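Local coordinates for putative cell filamentation protein (Bartonella quintana, PDB 4N67) that probably transfers AMP from ATP onto target proteins, as a Fic-domain effector of the kind delivered into host cells, and here holds ADP, at residues G55-A60 / E168-A173; E144-L149 / D206-I211; A174-D179 / K216-K221. The protein carries 2 engineered substitutions. One frame throughout, in Å; residues are numbered along the deposited sequence. Where two conformers were deposited one is given.

In the fold
Three contacts tie the helical Fic fold together at different depths. Interactions 1 and 2 are buried, whereas interaction 3 is partly exposed and lies farthest from the centre of the chain. Interaction 1 sets a phenylalanine from a loop against helix 164-174; that helix runs on into the turn and strand of interaction 3, where a leucine near the C-terminus covers a tyrosine. Interaction 2 joins helices 135-152 and 202-211 through two phenylalanines, one of which lines the ADP pocket. I178 of interaction 3 packs on F208 and I211 of interaction 2. Interactions 1 and 3 share a leucine methyl over an aromatic face, while interaction 2 pairs two rings obliquely.

Interaction 1. Residues G55-A60 / E168-A173; sequences GKFDAA and EKLGQA
F57 is the one residue of 55-60 that touches helix 164-174, meeting K169, L170 and A173 and setting one face of its ring under L170 CD1. The apolar part centres on this CH-pi contact: L170 CD1 stands 3.8 Å from the centroid of the F57 ring and 17° off the normal, displaced toward the CG side. L170 can reach it because CG lies anti to its own backbone N (chi1 -177°), which swings the branch beside the carbonyl carbon and over the phenyl. At the far end of the ring, F57 CZ meets the small methyl CB of A173 at 3.9 Å; alanine suits this spot because it lets the ring come close to the helix. L124 of helix 112-126 touches both F57 and L170, so the pair belongs to the interior of the helical Fic fold, with loop 55-58 packed between helix 164-174 and helix 112-126, just before helix 59-70 starts. Contacts with the main chain make up the second group. F57 CE2 lies 3.4 Å from L170 N, and F57 CZ comes to 3.5 Å from K169 O, so a flat side chain reaches the helix backbone itself. Among the polar groups, D58 is the N-cap of helix 59-70, its OD1 accepting from Y61 N. K169 turns its end away from F57: NZ gives a 2.6 Å bond to a lone pair of Q172 OE1, in the carbonyl plane, with R49 O and E51 O as further partners.

Interaction 2. Residues E144-L149 / D206-I211; sequences EVFTAL and DLFEDI
F146 and F208 make the whole of this contact, each reaching out from its own helix to cover a gap of 9.5 Å between their CA atoms. The tight part is small. F208 CE1 approaches F146 CB to 3.7 Å, and F208 CZ lies 3.8 Å from F146 CG, so the far end of one ring presses on the root of the other. The side chains cross at about a right angle, and the ring planes, inclined by 52° with centroids 5.7 Å apart, meet obliquely. Within its own helix, L207 CD2 covers one face of the F208 ring, 4.0 Å above the plane. Large aromatic residues suit the place because they can bridge helices whose backbones stay well apart. M167 of helix 164-174 packs on both side chains and extends the apolar cluster. Beyond this pair the segments do not touch: E144 is exposed and directs its CB away from the second helix, while D210, also exposed, forms a salt bridge to R187. F146 has a second role, for its side chain lies about 4 Å from the bound ADP and belongs to the nucleotide pocket. Helix 135-152 leads into the HPFxxGNGR loop, so the arrangement is that of a Fic nucleotide site, with a hydrophobic wall backed by a neighbouring helix.

Interaction 3. Residues A174-D179 / K216-K221; sequences AGYKID and KSLLLK
A Schellman motif ends helix 164-174 here, and the chain turns through G175 into strand 176-178, which pairs antiparallel with strand 212-214; L218, on the short helix 216-220 that follows that second strand, packs on the turn. G175 suits the reversal because its phi is positive (89°), a value glycine adopts readily, and because the backbones come close at this point: the CA atoms of G175 and L218 are 5.4 Å apart. L218 touches two kinds of surface. Its CD2 lies 3.2 Å from the carbonyl oxygen of G175, while its CB is 3.5 Å from that same G175 O, so CB and CD2 both rest on this oxygen. The second surface is the phenol of Y176: L218 CD2 sits over one face of the ring in a CH-pi contact, 3.9 Å from the Y176 ring centroid and 3.7 Å from Y176 CZ, offset toward the hydroxyl end. At chi1 -165° the branch of L218 turns beside its carbonyl carbon, which takes CD2 across to the tyrosine. Y176 is fixed by partners beyond these segments: its OH bonds to L133 O, and its ring stacks with F138. The side-chain part of the contact is thus apolar, made by a leucine that stays largely exposed, while G175 bonds through its backbone to Q215; the last modelled helix is therefore tethered at its strand end and rests on the turn through L218.

Interaction 1. Residues G55-A60 / E168-A173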
ATOM      1  N   GLY A  55       2.803  -9.570  15.107  1.00 24.60           N
ATOM      2  CA  GLY A  55       3.724 -10.696  14.926  1.00 25.48           C
ATOM      3  C   GLY A  55       3.700 -11.252  13.509  1.00 24.79           C
ATOM      4  O   GLY A  55       4.716 -11.800  13.038  1.00 27.04           O
ATOM      5  N   LYS A  56       2.546 -11.123  12.828  1.00 24.02           N
ATOM      6  CA  LYS A  56       2.390 -11.585  11.447  1.00 21.95           C
ATOM      7  C   LYS A  56       2.152 -10.417  10.492  1.00 18.89           C
ATOM      8  O   LYS A  56       1.187  -9.653  10.639  1.00 17.77           O
ATOM      9  CB  LYS A  56       1.188 -12.506  11.267  1.00 24.60           C
ATOM     10  CG  LYS A  56       1.280 -13.870  11.866  1.00 28.08           C
ATOM     11  CD  LYS A  56       0.073 -14.665  11.373  1.00 30.53           C
ATOM     12  CE  LYS A  56      -0.163 -15.883  12.213  1.00 33.53           C
ATOM     13  NZ  LYS A  56       1.020 -16.780  12.197  1.00 35.77           N
ATOM     14  N   PHE A  57       3.019 -10.309   9.497  1.00 17.04           N
ATOM     15  CA  PHE A  57       2.877  -9.276   8.463  1.00 16.25           C
ATOM     16  C   PHE A  57       2.269  -9.944   7.251  1.00 16.42           C
ATOM     17  O   PHE A  57       2.962 -10.459   6.360  1.00 19.66           O
ATOM     18  CB  PHE A  57       4.244  -8.628   8.180  1.00 15.97           C
ATOM     19  CG  PHE A  57       4.683  -7.715   9.282  1.00 16.48           C
ATOM     20  CD1 PHE A  57       5.399  -8.188  10.366  1.00 17.67           C
ATOM     21  CD2 PHE A  57       4.354  -6.367   9.231  1.00 17.48           C
ATOM     22  CE1 PHE A  57       5.762  -7.334  11.389  1.00 18.49           C
ATOM     23  CE2 PHE A  57       4.699  -5.527  10.251  1.00 17.25           C
ATOM     24  CZ  PHE A  57       5.412  -6.000  11.319  1.00 18.24           C
ATOM     25  N   ASP A  58       0.942 -10.031   7.250  1.00 14.66           N
ATOM     26  CA  ASP A  58       0.226 -10.808   6.258  1.00 13.90           C
ATOM     27  C   ASP A  58      -0.821  -9.983   5.511  1.00 12.67           C
ATOM     28  O   ASP A  58      -0.969  -8.765   5.729  1.00 12.13           O
ATOM     29  CB  ASP A  58      -0.389 -12.054   6.911  1.00 14.15           C
ATOM     30  CG  ASP A  58      -1.376 -11.746   8.057  1.00 14.18           C
ATOM     31  OD1 ASP A  58      -1.690 -10.568   8.284  1.00 13.54           O
ATOM     32  OD2 ASP A  58      -1.824 -12.745   8.708  1.00 14.73           O
ATOM     33  N   ALA A  59      -1.545 -10.619   4.595  1.00 12.33           N
ATOM     34  CA  ALA A  59      -2.563  -9.898   3.828  1.00 11.93           C
ATOM     35  C   ALA A  59      -3.643  -9.299   4.732  1.00 10.94           C
ATOM     36  O   ALA A  59      -4.170  -8.211   4.473  1.00 10.60           O
ATOM     37  CB  ALA A  59      -3.168 -10.807   2.787  1.00 12.60           C
ATOM     38  N   ALA A  60      -3.978 -10.016   5.796  1.00 11.29           N
ATOM     39  CA  ALA A  60      -4.944  -9.498   6.763  1.00 11.00           C
ATOM     40  C   ALA A  60      -4.468  -8.220   7.381  1.00 10.71           C
ATOM     41  O   ALA A  60      -5.248  -7.292   7.579  1.00 10.35           O
ATOM     42  CB  ALA A  60      -5.241 -10.503   7.838  1.00 11.52           C
ATOM     43  N   GLU A 168       6.593   0.735   7.071  1.00 11.71           N
ATOM     44  CA  GLU A 168       7.024   1.381   8.303  1.00 12.79           C
ATOM     45  C   GLU A 168       6.960   0.421   9.479  1.00 12.45           C
ATOM     46  O   GLU A 168       7.882   0.336  10.289  1.00 12.41           O
ATOM     47  CB  GLU A 168       6.160   2.597   8.625  1.00 13.69           C
ATOM     48  CG  GLU A 168       6.301   3.807   7.703  1.00 15.18           C
ATOM     49  CD  GLU A 168       5.544   5.038   8.227  1.00 16.73           C
ATOM     50  OE1 GLU A 168       5.469   5.205   9.457  1.00 18.67           O
ATOM     51  OE2 GLU A 168       5.049   5.796   7.378  1.00 20.02           O
ATOM     52  N   LYS A 169       5.874  -0.345   9.564  0.60 12.40           N
ATOM     53  CA  LYS A 169       5.698  -1.236  10.687  0.60 13.04           C
ATOM     54  C   LYS A 169       6.571  -2.486  10.583  0.60 12.64           C
ATOM     55  O   LYS A 169       7.112  -2.958  11.583  0.60 12.81           O
ATOM     56  CB  LYS A 169       4.219  -1.590  10.865  0.60 13.61           C
ATOM     57  CG  LYS A 169       3.402  -0.414  11.393  0.60 14.81           C
ATOM     58  CD  LYS A 169       3.633  -0.194  12.892  0.60 16.12           C
ATOM     59  CE  LYS A 169       3.313   1.228  13.328  0.60 17.38           C
ATOM     60  NZ  LYS A 169       3.936   1.572  14.625  0.60 18.27           N
ATOM     61  N   LEU A 170       6.741  -3.003   9.373  1.00 12.29           N
ATOM     62  CA  LEU A 170       7.667  -4.116   9.145  1.00 12.72           C
ATOM     63  C   LEU A 170       9.084  -3.707   9.563  1.00 13.27           C
ATOM     64  O   LEU A 170       9.791  -4.439  10.264  1.00 13.47           O
ATOM     65  CB  LEU A 170       7.643  -4.513   7.676  1.00 12.62           C
ATOM     66  CG  LEU A 170       8.500  -5.705   7.263  1.00 13.24           C
ATOM     67  CD1 LEU A 170       8.026  -7.001   7.900  1.00 13.75           C
ATOM     68  CD2 LEU A 170       8.528  -5.813   5.738  1.00 13.41           C
ATOM     69  N   GLY A 171       9.504  -2.522   9.133  1.00 13.44           N
ATOM     70  CA  GLY A 171      10.791  -1.980   9.536  1.00 14.74           C
ATOM     71  C   GLY A 171      10.936  -1.892  11.048  1.00 15.51           C
ATOM     72  O   GLY A 171      11.915  -2.359  11.628  1.00 15.98           O
ATOM     73  N   GLN A 172       9.918  -1.319  11.680  1.00 16.01           N
ATOM     74  CA  GLN A 172       9.924  -1.105  13.111  1.00 17.67           C
ATOM     75  C   GLN A 172      10.119  -2.409  13.861  1.00 18.18           C
ATOM     76  O   GLN A 172      10.930  -2.490  14.797  1.00 19.53           O
ATOM     77  CB  GLN A 172       8.644  -0.418  13.558  1.00 18.76           C
ATOM     78  CG  GLN A 172       8.575  -0.113  15.053  1.00 21.46           C
ATOM     79  CD  GLN A 172       7.234   0.475  15.453  1.00 23.29           C
ATOM     80  OE1 GLN A 172       6.371   0.750  14.609  1.00 26.80           O
ATOM     81  NE2 GLN A 172       7.036   0.650  16.752  1.00 26.48           N
ATOM     82  N   ALA A 173       9.429  -3.445  13.426  1.00 18.02           N
ATOM     83  CA  ALA A 173       9.569  -4.719  14.098  1.00 19.18           C
ATOM     84  C   ALA A 173      10.941  -5.373  13.838  1.00 20.50           C
ATOM     85  O   ALA A 173      11.362  -6.237  14.622  1.00 22.51           O
ATOM     86  CB  ALA A 173       8.437  -5.640  13.710  1.00 19.14           C
TER

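Interaction 2. Residues E144-L149 / D206-I211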
ATOM      1  N   GLU A 144      12.363  -5.226  -2.263  1.00 18.55           N
ATOM      2  CA  GLU A 144      11.691  -6.357  -2.919  1.00 19.67           C
ATOM      3  C   GLU A 144      10.263  -6.555  -2.395  1.00 18.03           C
ATOM      4  O   GLU A 144       9.343  -6.855  -3.154  1.00 18.14           O
ATOM      5  CB  GLU A 144      12.495  -7.643  -2.769  1.00 23.18           C
ATOM      6  CG  GLU A 144      13.819  -7.605  -3.505  1.00 27.27           C
ATOM      7  CD  GLU A 144      14.491  -8.970  -3.605  1.00 31.75           C
ATOM      8  OE1 GLU A 144      13.793  -9.995  -3.422  1.00 36.82           O
ATOM      9  OE2 GLU A 144      15.717  -9.019  -3.858  1.00 36.64           O
ATOM     10  N   VAL A 145      10.066  -6.398  -1.098  1.00 16.57           N
ATOM     11  CA  VAL A 145       8.732  -6.518  -0.539  1.00 15.73           C
ATOM     12  C   VAL A 145       7.861  -5.413  -1.151  1.00 14.87           C
ATOM     13  O   VAL A 145       6.708  -5.635  -1.560  1.00 14.37           O
ATOM     14  CB  VAL A 145       8.769  -6.388   1.005  1.00 15.43           C
ATOM     15  CG1 VAL A 145       7.371  -6.201   1.589  1.00 15.21           C
ATOM     16  CG2 VAL A 145       9.474  -7.590   1.605  1.00 16.51           C
ATOM     17  N   PHE A 146       8.404  -4.207  -1.219  1.00 14.80           N
ATOM     18  CA  PHE A 146       7.632  -3.072  -1.745  1.00 14.91           C
ATOM     19  C   PHE A 146       7.273  -3.281  -3.212  1.00 15.18           C
ATOM     20  O   PHE A 146       6.147  -2.984  -3.628  1.00 14.62           O
ATOM     21  CB  PHE A 146       8.382  -1.742  -1.586  1.00 16.03           C
ATOM     22  CG  PHE A 146       7.474  -0.567  -1.664  1.00 16.61           C
ATOM     23  CD1 PHE A 146       6.706  -0.233  -0.555  1.00 16.95           C
ATOM     24  CD2 PHE A 146       7.270   0.116  -2.846  1.00 18.35           C
ATOM     25  CE1 PHE A 146       5.799   0.784  -0.597  1.00 18.02           C
ATOM     26  CE2 PHE A 146       6.362   1.179  -2.891  1.00 18.63           C
ATOM     27  CZ  PHE A 146       5.629   1.499  -1.752  1.00 18.75           C
ATOM     28  N   THR A 147       8.215  -3.743  -4.014  1.00 15.94           N
ATOM     29  CA  THR A 147       7.873  -3.961  -5.430  1.00 16.53           C
ATOM     30  C   THR A 147       6.820  -5.069  -5.565  1.00 15.43           C
ATOM     31  O   THR A 147       5.948  -4.976  -6.421  1.00 15.43           O
ATOM     32  CB  THR A 147       9.096  -4.236  -6.308  1.00 18.89           C
ATOM     33  OG1 THR A 147       9.799  -5.357  -5.819  1.00 20.97           O
ATOM     34  CG2 THR A 147      10.032  -3.055  -6.278  1.00 19.77           C
ATOM     35  N   ALA A 148       6.878  -6.097  -4.718  1.00 14.88           N
ATOM     36  CA  ALA A 148       5.833  -7.118  -4.716  1.00 14.45           C
ATOM     37  C   ALA A 148       4.470  -6.523  -4.374  1.00 13.92           C
ATOM     38  O   ALA A 148       3.458  -6.814  -5.032  1.00 13.94           O
ATOM     39  CB  ALA A 148       6.194  -8.230  -3.751  1.00 14.61           C
ATOM     40  N   LEU A 149       4.435  -5.664  -3.367  1.00 13.59           N
ATOM     41  CA  LEU A 149       3.186  -4.983  -3.018  1.00 13.44           C
ATOM     42  C   LEU A 149       2.697  -4.096  -4.147  1.00 13.34           C
ATOM     43  O   LEU A 149       1.475  -4.055  -4.441  1.00 13.11           O
ATOM     44  CB  LEU A 149       3.360  -4.160  -1.735  1.00 13.39           C
ATOM     45  CG  LEU A 149       3.461  -4.977  -0.448  1.00 13.63           C
ATOM     46  CD1 LEU A 149       3.917  -4.065   0.688  1.00 14.13           C
ATOM     47  CD2 LEU A 149       2.150  -5.659  -0.082  1.00 13.98           C
ATOM     48  N   ASP A 206      17.853   1.867  -3.816  1.00 23.57           N
ATOM     49  CA  ASP A 206      18.507   3.107  -3.414  1.00 24.51           C
ATOM     50  C   ASP A 206      17.585   3.951  -2.539  1.00 22.78           C
ATOM     51  O   ASP A 206      18.023   4.609  -1.594  1.00 22.36           O
ATOM     52  CB  ASP A 206      18.927   3.915  -4.652  1.00 26.79           C
ATOM     53  CG  ASP A 206      20.072   3.272  -5.438  1.00 29.76           C
ATOM     54  OD1 ASP A 206      20.695   2.294  -4.972  1.00 32.35           O
ATOM     55  OD2 ASP A 206      20.351   3.765  -6.557  1.00 33.35           O
ATOM     56  N   LEU A 207      16.310   3.986  -2.920  1.00 21.22           N
ATOM     57  CA  LEU A 207      15.288   4.699  -2.186  1.00 19.99           C
ATOM     58  C   LEU A 207      15.231   4.182  -0.735  1.00 19.12           C
ATOM     59  O   LEU A 207      15.297   4.961   0.208  1.00 18.80           O
ATOM     60  CB  LEU A 207      13.928   4.534  -2.896  1.00 19.81           C
ATOM     61  CG  LEU A 207      12.767   5.322  -2.286  1.00 19.41           C
ATOM     62  CD1 LEU A 207      11.700   5.608  -3.363  1.00 19.46           C
ATOM     63  CD2 LEU A 207      12.160   4.628  -1.084  1.00 19.09           C
ATOM     64  N   PHE A 208      15.142   2.873  -0.576  1.00 18.49           N
ATOM     65  CA  PHE A 208      15.047   2.309   0.779  1.00 17.56           C
ATOM     66  C   PHE A 208      16.329   2.527   1.566  1.00 18.82           C
ATOM     67  O   PHE A 208      16.266   2.851   2.724  1.00 18.77           O
ATOM     68  CB  PHE A 208      14.571   0.845   0.781  1.00 17.00           C
ATOM     69  CG  PHE A 208      13.077   0.721   0.713  1.00 15.72           C
ATOM     70  CD1 PHE A 208      12.399   0.671  -0.511  1.00 15.78           C
ATOM     71  CD2 PHE A 208      12.328   0.737   1.879  1.00 15.16           C
ATOM     72  CE1 PHE A 208      11.022   0.635  -0.542  1.00 14.65           C
ATOM     73  CE2 PHE A 208      10.958   0.684   1.844  1.00 14.96           C
ATOM     74  CZ  PHE A 208      10.308   0.639   0.646  1.00 14.34           C
ATOM     75  N   GLU A 209      17.481   2.411   0.930  1.00 19.95           N
ATOM     76  CA  GLU A 209      18.715   2.809   1.621  1.00 21.07           C
ATOM     77  C   GLU A 209      18.648   4.242   2.139  1.00 21.19           C
ATOM     78  O   GLU A 209      19.058   4.530   3.283  1.00 21.71           O
ATOM     79  CB  GLU A 209      19.940   2.642   0.730  1.00 23.21           C
ATOM     80  CG  GLU A 209      20.254   1.206   0.361  1.00 25.24           C
ATOM     81  CD  GLU A 209      21.511   1.061  -0.490  1.00 28.97           C
ATOM     82  OE1 GLU A 209      22.086   2.090  -0.937  1.00 33.53           O
ATOM     83  OE2 GLU A 209      21.940  -0.094  -0.701  1.00 30.84           O
ATOM     84  N   ASP A 210      18.162   5.146   1.300  1.00 20.99           N
ATOM     85  CA  ASP A 210      18.183   6.564   1.608  1.00 21.88           C
ATOM     86  C   ASP A 210      17.245   6.997   2.714  1.00 20.68           C
ATOM     87  O   ASP A 210      17.503   8.010   3.361  1.00 21.60           O
ATOM     88  CB  ASP A 210      17.914   7.406   0.345  1.00 22.64           C
ATOM     89  CG  ASP A 210      19.118   7.471  -0.583  1.00 24.65           C
ATOM     90  OD1 ASP A 210      20.233   7.121  -0.154  1.00 26.04           O
ATOM     91  OD2 ASP A 210      18.914   7.849  -1.750  1.00 26.66           O
ATOM     92  N   ILE A 211      16.193   6.226   2.968  1.00 19.84           N
ATOM     93  CA  ILE A 211      15.190   6.625   3.953  1.00 19.27           C
ATOM     94  C   ILE A 211      15.182   5.748   5.191  1.00 18.84           C
ATOM     95  O   ILE A 211      14.311   5.909   6.021  1.00 19.06           O
ATOM     96  CB  ILE A 211      13.774   6.639   3.342  1.00 18.74           C
ATOM     97  CG1 ILE A 211      13.270   5.228   2.996  1.00 17.77           C
ATOM     98  CG2 ILE A 211      13.751   7.555   2.124  1.00 19.65           C
ATOM     99  CD1 ILE A 211      11.819   5.181   2.506  1.00 17.07           C
TER

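Interaction 3. Residues A174-D179 / K216-K221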
ATOM      1  N   ALA A 174      11.630  -4.972  12.768  1.00 20.06           N
ATOM      2  CA  ALA A 174      12.950  -5.516  12.387  1.00 21.02           C
ATOM      3  C   ALA A 174      14.081  -4.677  12.930  1.00 22.16           C
ATOM      4  O   ALA A 174      15.248  -5.027  12.668  1.00 23.57           O
ATOM      5  CB  ALA A 174      13.075  -5.611  10.882  1.00 21.39           C
ATOM      6  N   GLY A 175      13.749  -3.597  13.646  1.00 20.93           N
ATOM      7  CA  GLY A 175      14.753  -2.679  14.216  1.00 21.78           C
ATOM      8  C   GLY A 175      15.185  -1.525  13.323  1.00 21.48           C
ATOM      9  O   GLY A 175      16.192  -0.884  13.592  1.00 22.94           O
ATOM     10  N   TYR A 176      14.422  -1.219  12.291  1.00 19.56           N
ATOM     11  CA  TYR A 176      14.782  -0.125  11.365  1.00 19.50           C
ATOM     12  C   TYR A 176      13.664   0.899  11.243  1.00 19.09           C
ATOM     13  O   TYR A 176      12.471   0.538  11.170  1.00 19.83           O
ATOM     14  CB  TYR A 176      15.081  -0.708   9.994  1.00 19.35           C
ATOM     15  CG  TYR A 176      16.381  -1.468   9.923  1.00 20.13           C
ATOM     16  CD1 TYR A 176      17.573  -0.787   9.790  1.00 21.30           C
ATOM     17  CD2 TYR A 176      16.439  -2.879  10.023  1.00 20.65           C
ATOM     18  CE1 TYR A 176      18.784  -1.437   9.741  1.00 21.80           C
ATOM     19  CE2 TYR A 176      17.655  -3.533   9.974  1.00 21.43           C
ATOM     20  CZ  TYR A 176      18.830  -2.815   9.831  1.00 22.49           C
ATOM     21  OH  TYR A 176      20.083  -3.438   9.794  1.00 23.94           O
ATOM     22  N   LYS A 177      14.034   2.180  11.214  1.00 18.73           N
ATOM     23  CA  LYS A 177      13.094   3.252  10.984  1.00 18.59           C
ATOM     24  C   LYS A 177      13.094   3.537   9.490  1.00 17.50           C
ATOM     25  O   LYS A 177      14.120   3.868   8.942  1.00 17.75           O
ATOM     26  CB  LYS A 177      13.480   4.535  11.739  1.00 21.10           C
ATOM     27  CG  LYS A 177      12.496   5.649  11.435  1.00 23.10           C
ATOM     28  CD  LYS A 177      12.607   6.865  12.325  1.00 26.91           C
ATOM     29  CE  LYS A 177      11.561   7.891  11.917  1.00 28.91           C
ATOM     30  NZ  LYS A 177      10.182   7.351  11.886  1.00 31.07           N
ATOM     31  N   ILE A 178      11.932   3.419   8.842  1.00 15.66           N
ATOM     32  CA  ILE A 178      11.780   3.738   7.410  1.00 15.94           C
ATOM     33  C   ILE A 178      10.944   5.006   7.357  1.00 16.68           C
ATOM     34  O   ILE A 178       9.817   5.013   7.854  1.00 16.95           O
ATOM     35  CB  ILE A 178      11.081   2.603   6.638  1.00 15.03           C
ATOM     36  CG1 ILE A 178      11.895   1.308   6.732  1.00 15.03           C
ATOM     37  CG2 ILE A 178      10.835   3.011   5.183  1.00 15.33           C
ATOM     38  CD1 ILE A 178      11.236   0.110   6.055  1.00 14.60           C
ATOM     39  N   ASP A 179      11.502   6.069   6.769  1.00 18.67           N
ATOM     40  CA  ASP A 179      10.868   7.412   6.802  1.00 19.34           C
ATOM     41  C   ASP A 179      10.651   7.945   5.393  1.00 19.46           C
ATOM     42  O   ASP A 179      11.554   8.527   4.772  1.00 19.83           O
ATOM     43  CB  ASP A 179      11.710   8.368   7.657  1.00 21.30           C
ATOM     44  CG  ASP A 179      11.030   9.726   7.877  1.00 22.71           C
ATOM     45  OD1 ASP A 179       9.969   9.966   7.238  1.00 24.12           O
ATOM     46  OD2 ASP A 179      11.573  10.511   8.675  1.00 26.40           O
ATOM     47  N   LYS A 216      17.588   3.171  17.655  1.00 34.12           N
ATOM     48  CA  LYS A 216      18.447   3.191  18.862  1.00 37.51           C
ATOM     49  C   LYS A 216      18.641   1.824  19.504  1.00 40.24           C
ATOM     50  O   LYS A 216      19.766   1.429  19.800  1.00 42.82           O
ATOM     51  CB  LYS A 216      17.882   4.148  19.924  1.00 39.25           C
ATOM     52  N   SER A 217      17.537   1.109  19.716  1.00 41.61           N
ATOM     53  CA  SER A 217      17.569  -0.233  20.293  1.00 42.49           C
ATOM     54  C   SER A 217      18.440  -1.211  19.497  1.00 41.68           C
ATOM     55  O   SER A 217      19.212  -1.971  20.071  1.00 43.54           O
ATOM     56  CB  SER A 217      16.132  -0.779  20.437  1.00 43.10           C
ATOM     57  OG  SER A 217      15.268  -0.245  19.439  1.00 44.25           O
ATOM     58  N   LEU A 218      18.329  -1.179  18.176  1.00 39.85           N
ATOM     59  CA  LEU A 218      19.149  -2.034  17.322  1.00 40.06           C
ATOM     60  C   LEU A 218      20.631  -1.622  17.382  1.00 42.86           C
ATOM     61  O   LEU A 218      21.521  -2.474  17.293  1.00 44.84           O
ATOM     62  CB  LEU A 218      18.625  -1.992  15.879  1.00 39.57           C
ATOM     63  CG  LEU A 218      19.127  -3.088  14.939  1.00 39.18           C
ATOM     64  CD1 LEU A 218      18.638  -4.466  15.378  1.00 39.33           C
ATOM     65  CD2 LEU A 218      18.699  -2.806  13.513  1.00 37.59           C
ATOM     66  N   LEU A 219      20.894  -0.322  17.542  1.00 42.37           N
ATOM     67  CA  LEU A 219      22.261   0.170  17.797  1.00 44.46           C
ATOM     68  C   LEU A 219      22.765  -0.204  19.194  1.00 45.54           C
ATOM     69  O   LEU A 219      23.864  -0.756  19.353  1.00 45.83           O
ATOM     70  CB  LEU A 219      22.318   1.697  17.657  1.00 45.20           C
ATOM     71  CG  LEU A 219      22.470   2.302  16.267  1.00 45.91           C
ATOM     72  CD1 LEU A 219      22.335   3.815  16.376  1.00 46.18           C
ATOM     73  CD2 LEU A 219      23.816   1.927  15.657  1.00 46.16           C
ATOM     74  N   LEU A 220      21.965   0.123  20.206  1.00 46.22           N
ATOM     75  CA  LEU A 220      22.326  -0.147  21.600  1.00 48.37           C
ATOM     76  C   LEU A 220      22.544  -1.644  21.855  1.00 50.00           C
ATOM     77  O   LEU A 220      23.348  -2.006  22.706  1.00 50.55           O
ATOM     78  CB  LEU A 220      21.263   0.419  22.554  1.00 49.01           C
ATOM     79  N   LYS A 221      21.849  -2.508  21.112  1.00 50.94           N
ATOM     80  CA  LYS A 221      22.104  -3.958  21.162  1.00 52.60           C
ATOM     81  C   LYS A 221      23.330  -4.331  20.329  1.00 53.89           C
ATOM     82  O   LYS A 221      24.433  -3.843  20.570  1.00 55.25           O
ATOM     83  CB  LYS A 221      20.889  -4.742  20.660  1.00 51.41           C
TER